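Local coordinates for protein pullulanase (Bacillus acidopullulyticus, PDB 2WAN) that hydrolyses the alpha-1,6-glucosidic linkages of pullulan and, as a starch-debranching glycoside hydrolase, probably those of related branched polysaccharides, at residues P154-V159 with Q275-S280; G455-F460 with G519-T524. All coordinates share one frame; numbering follows the deposited sequence.

Interaction 1 of 2, residues P154-V159 with Q275-S280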
ATOM      1  N   PRO A 154      27.401  -5.097  32.365  1.00 39.64           N
ATOM      2  CA  PRO A 154      26.638  -6.091  33.124  1.00 39.51           C
ATOM      3  C   PRO A 154      25.192  -6.244  32.637  1.00 37.53           C
ATOM      4  O   PRO A 154      24.513  -5.247  32.377  1.00 37.45           O
ATOM      5  CB  PRO A 154      26.668  -5.540  34.554  1.00 38.38           C
ATOM      6  CG  PRO A 154      27.885  -4.652  34.593  1.00 39.87           C
ATOM      7  CD  PRO A 154      27.918  -4.021  33.233  1.00 39.96           C
ATOM      8  N   VAL A 155      24.759  -7.497  32.497  1.00 35.34           N
ATOM      9  CA  VAL A 155      23.357  -7.832  32.274  1.00 34.32           C
ATOM     10  C   VAL A 155      22.666  -7.852  33.637  1.00 35.66           C
ATOM     11  O   VAL A 155      23.037  -8.641  34.516  1.00 36.92           O
ATOM     12  CB  VAL A 155      23.206  -9.201  31.568  1.00 34.23           C
ATOM     13  CG1 VAL A 155      21.734  -9.587  31.432  1.00 36.61           C
ATOM     14  CG2 VAL A 155      23.896  -9.188  30.200  1.00 31.79           C
ATOM     15  N   THR A 156      21.675  -6.980  33.813  1.00 35.71           N
ATOM     16  CA  THR A 156      21.004  -6.801  35.106  1.00 35.56           C
ATOM     17  C   THR A 156      19.726  -7.633  35.274  1.00 36.93           C
ATOM     18  O   THR A 156      19.229  -7.805  36.395  1.00 35.09           O
ATOM     19  CB  THR A 156      20.672  -5.316  35.378  1.00 36.26           C
ATOM     20  OG1 THR A 156      19.722  -4.840  34.414  1.00 36.09           O
ATOM     21  CG2 THR A 156      21.936  -4.460  35.325  1.00 37.43           C
ATOM     22  N   SER A 157      19.205  -8.141  34.156  1.00 35.90           N
ATOM     23  CA  SER A 157      17.938  -8.870  34.130  1.00 36.40           C
ATOM     24  C   SER A 157      17.818  -9.674  32.843  1.00 35.53           C
ATOM     25  O   SER A 157      18.251  -9.227  31.773  1.00 35.22           O
ATOM     26  CB  SER A 157      16.757  -7.900  34.255  1.00 36.48           C
ATOM     27  OG  SER A 157      15.523  -8.568  34.036  1.00 42.57           O
ATOM     28  N   ALA A 158      17.247 -10.869  32.955  1.00 34.33           N
ATOM     29  CA  ALA A 158      17.011 -11.726  31.802  1.00 33.24           C
ATOM     30  C   ALA A 158      15.634 -12.373  31.915  1.00 34.63           C
ATOM     31  O   ALA A 158      15.402 -13.212  32.794  1.00 34.35           O
ATOM     32  CB  ALA A 158      18.099 -12.784  31.685  1.00 33.85           C
ATOM     33  N   VAL A 159      14.718 -11.963  31.039  1.00 32.39           N
ATOM     34  CA  VAL A 159      13.356 -12.505  31.026  1.00 30.35           C
ATOM     35  C   VAL A 159      13.043 -13.119  29.662  1.00 30.86           C
ATOM     36  O   VAL A 159      13.755 -12.861  28.684  1.00 30.83           O
ATOM     37  CB  VAL A 159      12.290 -11.439  31.423  1.00 30.31           C
ATOM     38  CG1 VAL A 159      12.624 -10.806  32.773  1.00 29.48           C
ATOM     39  CG2 VAL A 159      12.128 -10.358  30.331  1.00 27.24           C
ATOM     40  N   GLN A 275      14.816 -11.444  26.592  1.00 29.05           N
ATOM     41  CA  GLN A 275      14.956  -9.997  26.657  1.00 29.16           C
ATOM     42  C   GLN A 275      15.898  -9.622  27.803  1.00 29.96           C
ATOM     43  O   GLN A 275      15.590  -9.875  28.972  1.00 31.12           O
ATOM     44  CB  GLN A 275      13.596  -9.332  26.857  1.00 30.82           C
ATOM     45  CG  GLN A 275      13.670  -7.815  26.950  1.00 35.09           C
ATOM     46  CD  GLN A 275      12.343  -7.170  27.296  1.00 38.04           C
ATOM     47  OE1 GLN A 275      12.297  -6.190  28.034  1.00 41.68           O
ATOM     48  NE2 GLN A 275      11.256  -7.713  26.760  1.00 44.00           N
ATOM     49  N   LEU A 276      17.032  -9.013  27.453  1.00 28.70           N
ATOM     50  CA  LEU A 276      18.077  -8.642  28.418  1.00 29.13           C
ATOM     51  C   LEU A 276      18.085  -7.153  28.726  1.00 30.26           C
ATOM     52  O   LEU A 276      17.979  -6.318  27.823  1.00 30.62           O
ATOM     53  CB  LEU A 276      19.462  -9.070  27.897  1.00 28.20           C
ATOM     54  CG  LEU A 276      19.630 -10.538  27.499  1.00 28.82           C
ATOM     55  CD1 LEU A 276      20.924 -10.786  26.727  1.00 26.18           C
ATOM     56  CD2 LEU A 276      19.558 -11.444  28.729  1.00 23.04           C
ATOM     57  N   THR A 277      18.202  -6.822  30.007  1.00 30.29           N
ATOM     58  CA  THR A 277      18.363  -5.433  30.424  1.00 30.23           C
ATOM     59  C   THR A 277      19.827  -5.212  30.766  1.00 31.33           C
ATOM     60  O   THR A 277      20.444  -6.040  31.445  1.00 31.73           O
ATOM     61  CB  THR A 277      17.454  -5.069  31.614  1.00 32.08           C
ATOM     62  OG1 THR A 277      16.091  -5.303  31.252  1.00 32.20           O
ATOM     63  CG2 THR A 277      17.611  -3.597  32.006  1.00 32.57           C
ATOM     64  N   LEU A 278      20.381  -4.106  30.270  1.00 30.34           N
ATOM     65  CA  LEU A 278      21.792  -3.773  30.477  1.00 31.36           C
ATOM     66  C   LEU A 278      21.961  -2.656  31.503  1.00 29.37           C
ATOM     67  O   LEU A 278      21.061  -1.825  31.678  1.00 30.96           O
ATOM     68  CB  LEU A 278      22.450  -3.389  29.146  1.00 31.15           C
ATOM     69  CG  LEU A 278      22.378  -4.396  27.993  1.00 32.46           C
ATOM     70  CD1 LEU A 278      23.169  -3.861  26.798  1.00 31.65           C
ATOM     71  CD2 LEU A 278      22.865  -5.801  28.374  1.00 33.89           C
ATOM     72  N   ALA A 279      23.107  -2.647  32.187  1.00 30.85           N
ATOM     73  CA  ALA A 279      23.398  -1.621  33.200  1.00 31.40           C
ATOM     74  C   ALA A 279      23.641  -0.247  32.581  1.00 31.08           C
ATOM     75  O   ALA A 279      23.267   0.773  33.157  1.00 30.28           O
ATOM     76  CB  ALA A 279      24.589  -2.035  34.076  1.00 31.80           C
ATOM     77  N   SER A 280      24.251  -0.236  31.394  1.00 30.90           N
ATOM     78  CA  SER A 280      24.505   1.004  30.662  1.00 30.54           C
ATOM     79  C   SER A 280      24.139   0.842  29.186  1.00 29.07           C
ATOM     80  O   SER A 280      24.093  -0.282  28.668  1.00 28.25           O
ATOM     81  CB  SER A 280      25.976   1.417  30.794  1.00 30.02           C
ATOM     82  OG  SER A 280      26.825   0.424  30.241  1.00 32.30           O
TER
HETATM   83  O   HOH W   1      15.087  -8.111  30.770  1.00 36.39           O
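Val159 and Gln275 pair backbone to backbone in both directions: Gln275 N donates to Val159 O at 2.7 Å, and Val159 N returns a nearly straight bond to Gln275 O (177° at the hydrogen). Two residues on, Thr277 N reaches Ser157 O at 3.0 Å. The ladder then slips by one residue. Thr156 is the extra residue of a beta bulge, and its N, rather than that of Ser157, takes Thr277 O at 2.8 Å, while its OG1 adds a weak bond to the same oxygen. OG1 can do so because it sits between the backbone N and the carbonyl carbon (chi1 64°). Ser157 N, buried here, is left without a partner. Past the bulge, Ala279 N closes on Pro154 O. A water donates to Gln275 O, meets Thr277 OG1 and makes a weak bond to Ser157 OG, linking the strands loosely on this face.

The apolar face carries Val155, Ala158, Leu276 and Leu278. CD2 of Leu276 reaches across to two side chains of the other strand, 3.6 Å from Ala158 CB and 3.9 Å from Val155 CG1; the other branch of the valine, CG2, meets Leu278 CD2. On the reverse face Val159 CG2 lies alongside Gln275 CB.

Strands 152-160 and 273-278 are antiparallel neighbours in a mainly antiparallel sheet. Beyond 273-278 lies strand 124-129; it and the residue before it join on through backbone bonds between Leu276 and Val125 and between Leu278 and Lys123. Beyond 152-160 comes strand 142-146, whose Phe142 and Val144 pack on the Val155, Leu276 and Leu278 side chains.

Interaction 2 of 2, residues G455-F460 with G519-T524; sequences GKYLAF and GAYATT
Lys456 stretches over the 519-524 turn and delivers its ammonium group to two main-chain oxygens at once, with NZ 2.9 Å from Ala520 O and likewise 2.9 Å from Ala522 O. The nitrogen stands above the carbonyl plane of Ala522 and is tilted from that of Ala520. A bend at chi2 (-72°) swings CD to within 3.4 Å of Tyr521 O, and the chain is extended beyond it, so the lysine crosses the intervening carbonyl on its way to the other two.

That middle oxygen has its own donors. Tyr457 N gives it a bond of 2.9 Å, lying in the carbonyl plane, and a bridging water donates to it while accepting from Leu458 N. The first two amides of the 3-10 segment 457-460 thus find acceptors in Tyr521 O and the bridging water, whereas Ala459 N and Phe460 N are satisfied by the carbonyls three residues back, Lys456 O and Tyr457 O.

Next to these bonds the Tyr457 ring lies against Tyr521. CB of Tyr521 sits over the ring centre, a CH-pi contact of 3.5 Å, and the Tyr521 ring turns its edge to the same ring in an offset edge-to-face pair with planes at 84°. Tyr457 OH is spent on Glu518 O, just before the turn. Farther out, Leu458 CD1 touches Thr523 CG2, and the OG1 of that threonine bonds to Glu533 OE2 of helix 529-543.

Carbonyls converging on one ammonium group, beside an edge-to-face tyrosine pair, make a loop-to-loop junction in the alpha-amylase-type (beta/alpha)8 domain: it joins the connections that follow the first and second strands of the barrel, the latter leading into helix 529-543.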
ATOM      1  N   GLY A 455       7.435   3.384 -26.923  1.00 11.25           N
ATOM      2  CA  GLY A 455       7.783   2.840 -25.615  1.00 11.84           C
ATOM      3  C   GLY A 455       8.366   3.850 -24.631  1.00 11.39           C
ATOM      4  O   GLY A 455       8.864   3.452 -23.568  1.00 11.64           O
ATOM      5  N   LYS A 456       8.252   5.144 -24.946  1.00 10.93           N
ATOM      6  CA  LYS A 456       8.952   6.209 -24.206  1.00  9.87           C
ATOM      7  C   LYS A 456       8.017   7.254 -23.591  1.00 10.19           C
ATOM      8  O   LYS A 456       6.898   7.440 -24.064  1.00 11.14           O
ATOM      9  CB  LYS A 456       9.929   6.941 -25.135  1.00  9.64           C
ATOM     10  CG  LYS A 456      10.931   5.997 -25.840  1.00 10.79           C
ATOM     11  CD  LYS A 456      11.981   5.456 -24.858  1.00 10.53           C
ATOM     12  CE  LYS A 456      13.065   4.659 -25.615  1.00 12.10           C
ATOM     13  NZ  LYS A 456      14.048   4.078 -24.670  1.00 11.30           N
ATOM     14  N   TYR A 457       8.483   7.935 -22.542  1.00 11.06           N
ATOM     15  CA  TYR A 457       7.724   9.049 -21.963  1.00  9.88           C
ATOM     16  C   TYR A 457       7.256  10.006 -23.054  1.00  9.88           C
ATOM     17  O   TYR A 457       6.124  10.498 -22.998  1.00  9.76           O
ATOM     18  CB  TYR A 457       8.548   9.870 -20.953  1.00  9.35           C
ATOM     19  CG  TYR A 457       9.106   9.107 -19.767  1.00  9.17           C
ATOM     20  CD1 TYR A 457       8.269   8.413 -18.881  1.00 10.07           C
ATOM     21  CD2 TYR A 457      10.482   9.114 -19.511  1.00  9.97           C
ATOM     22  CE1 TYR A 457       8.795   7.752 -17.771  1.00  9.16           C
ATOM     23  CE2 TYR A 457      11.020   8.444 -18.404  1.00 10.62           C
ATOM     24  CZ  TYR A 457      10.164   7.758 -17.546  1.00 11.28           C
ATOM     25  OH  TYR A 457      10.693   7.086 -16.459  1.00  9.79           O
ATOM     26  N   LEU A 458       8.140  10.315 -24.007  1.00 10.12           N
ATOM     27  CA  LEU A 458       7.840  11.360 -24.993  1.00  8.66           C
ATOM     28  C   LEU A 458       6.682  11.015 -25.926  1.00  9.37           C
ATOM     29  O   LEU A 458       6.116  11.915 -26.554  1.00  9.96           O
ATOM     30  CB  LEU A 458       9.086  11.760 -25.827  1.00  7.22           C
ATOM     31  CG  LEU A 458      10.157  12.540 -25.049  1.00 10.78           C
ATOM     32  CD1 LEU A 458      11.218  13.014 -26.037  1.00 11.38           C
ATOM     33  CD2 LEU A 458       9.574  13.742 -24.299  1.00 12.54           C
ATOM     34  N   ALA A 459       6.327   9.732 -26.038  1.00  9.92           N
ATOM     35  CA  ALA A 459       5.148   9.365 -26.830  1.00 11.29           C
ATOM     36  C   ALA A 459       3.896  10.114 -26.354  1.00 11.22           C
ATOM     37  O   ALA A 459       3.033  10.435 -27.161  1.00  9.42           O
ATOM     38  CB  ALA A 459       4.921   7.843 -26.812  1.00  9.41           C
ATOM     39  N   PHE A 460       3.820  10.409 -25.047  1.00 12.18           N
ATOM     40  CA  PHE A 460       2.692  11.146 -24.456  1.00 10.26           C
ATOM     41  C   PHE A 460       2.657  12.637 -24.801  1.00 12.16           C
ATOM     42  O   PHE A 460       1.730  13.350 -24.392  1.00 13.52           O
ATOM     43  CB  PHE A 460       2.716  11.009 -22.926  1.00  9.01           C
ATOM     44  CG  PHE A 460       2.241   9.673 -22.415  1.00 11.16           C
ATOM     45  CD1 PHE A 460       3.073   8.550 -22.443  1.00  8.89           C
ATOM     46  CD2 PHE A 460       0.973   9.547 -21.853  1.00 11.47           C
ATOM     47  CE1 PHE A 460       2.630   7.314 -21.956  1.00 12.10           C
ATOM     48  CE2 PHE A 460       0.519   8.303 -21.365  1.00 11.31           C
ATOM     49  CZ  PHE A 460       1.348   7.197 -21.396  1.00 12.78           C
ATOM     50  N   GLY A 519      15.031   4.871 -16.439  1.00 10.18           N
ATOM     51  CA  GLY A 519      15.830   5.220 -17.621  1.00 10.96           C
ATOM     52  C   GLY A 519      15.349   4.603 -18.916  1.00 11.91           C
ATOM     53  O   GLY A 519      15.466   5.209 -19.989  1.00 10.66           O
ATOM     54  N   ALA A 520      14.797   3.393 -18.820  1.00 11.58           N
ATOM     55  CA  ALA A 520      14.378   2.634 -20.014  1.00 10.39           C
ATOM     56  C   ALA A 520      13.319   3.393 -20.829  1.00 12.80           C
ATOM     57  O   ALA A 520      13.235   3.220 -22.039  1.00 12.07           O
ATOM     58  CB  ALA A 520      13.854   1.226 -19.626  1.00  9.93           C
ATOM     59  N   TYR A 521      12.547   4.258 -20.166  1.00 10.62           N
ATOM     60  CA  TYR A 521      11.492   5.022 -20.852  1.00  9.92           C
ATOM     61  C   TYR A 521      11.963   6.388 -21.370  1.00 11.06           C
ATOM     62  O   TYR A 521      11.180   7.112 -21.984  1.00 10.91           O
ATOM     63  CB  TYR A 521      10.260   5.185 -19.922  1.00  9.07           C
ATOM     64  CG  TYR A 521       9.765   3.893 -19.303  1.00 11.41           C
ATOM     65  CD1 TYR A 521       9.738   2.707 -20.048  1.00 10.75           C
ATOM     66  CD2 TYR A 521       9.308   3.855 -17.977  1.00  9.69           C
ATOM     67  CE1 TYR A 521       9.293   1.493 -19.480  1.00 11.91           C
ATOM     68  CE2 TYR A 521       8.856   2.636 -17.392  1.00  8.79           C
ATOM     69  CZ  TYR A 521       8.852   1.470 -18.173  1.00 10.28           C
ATOM     70  OH  TYR A 521       8.417   0.283 -17.634  1.00 12.64           O
ATOM     71  N   ALA A 522      13.238   6.731 -21.124  1.00 10.07           N
ATOM     72  CA  ALA A 522      13.840   7.950 -21.677  1.00  9.97           C
ATOM     73  C   ALA A 522      14.496   7.643 -23.013  1.00  8.70           C
ATOM     74  O   ALA A 522      14.839   6.481 -23.275  1.00 11.04           O
ATOM     75  CB  ALA A 522      14.882   8.504 -20.706  1.00 10.18           C
ATOM     76  N   THR A 523      14.709   8.678 -23.840  1.00  8.79           N
ATOM     77  CA  THR A 523      15.396   8.484 -25.117  1.00  8.44           C
ATOM     78  C   THR A 523      16.872   8.081 -24.921  1.00 11.05           C
ATOM     79  O   THR A 523      17.499   7.486 -25.810  1.00 12.57           O
ATOM     80  CB  THR A 523      15.293   9.708 -26.058  1.00 10.35           C
ATOM     81  OG1 THR A 523      15.907  10.852 -25.450  1.00 12.00           O
ATOM     82  CG2 THR A 523      13.833  10.012 -26.390  1.00 12.07           C
ATOM     83  N   THR A 524      17.403   8.407 -23.750  1.00 11.27           N
ATOM     84  CA  THR A 524      18.732   7.953 -23.337  1.00  9.36           C
ATOM     85  C   THR A 524      18.779   7.845 -21.807  1.00  9.62           C
ATOM     86  O   THR A 524      18.150   8.643 -21.104  1.00 10.17           O
ATOM     87  CB  THR A 524      19.858   8.920 -23.814  1.00 11.01           C
ATOM     88  OG1 THR A 524      21.129   8.417 -23.378  1.00 10.29           O
ATOM     89  CG2 THR A 524      19.678  10.311 -23.216  1.00 11.97           C
TER
HETATM   90  O   HOH W   2      10.989   9.685 -23.276  1.00 10.38           O

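Overall arrangement
The two contacts belong to separate parts of a multidomain chain and do not touch: their centres are 57 Å apart and their nearest atoms about 45 Å. Interaction 1 comes first and is complete before interaction 2 opens. It joins strands 152-160 and 273-278 of a beta domain near the start of the modelled chain, and the 115 residues between its segments, 49 of them in strands, include the X25 family region. Interaction 2 belongs to the catalytic part, where it links loops around the closed eight-stranded parallel barrel; the CBM48 region falls between the two in sequence. One is a strand pairing in a beta sheet outside the barrel, the other a contact between loops of the amylase-type barrel.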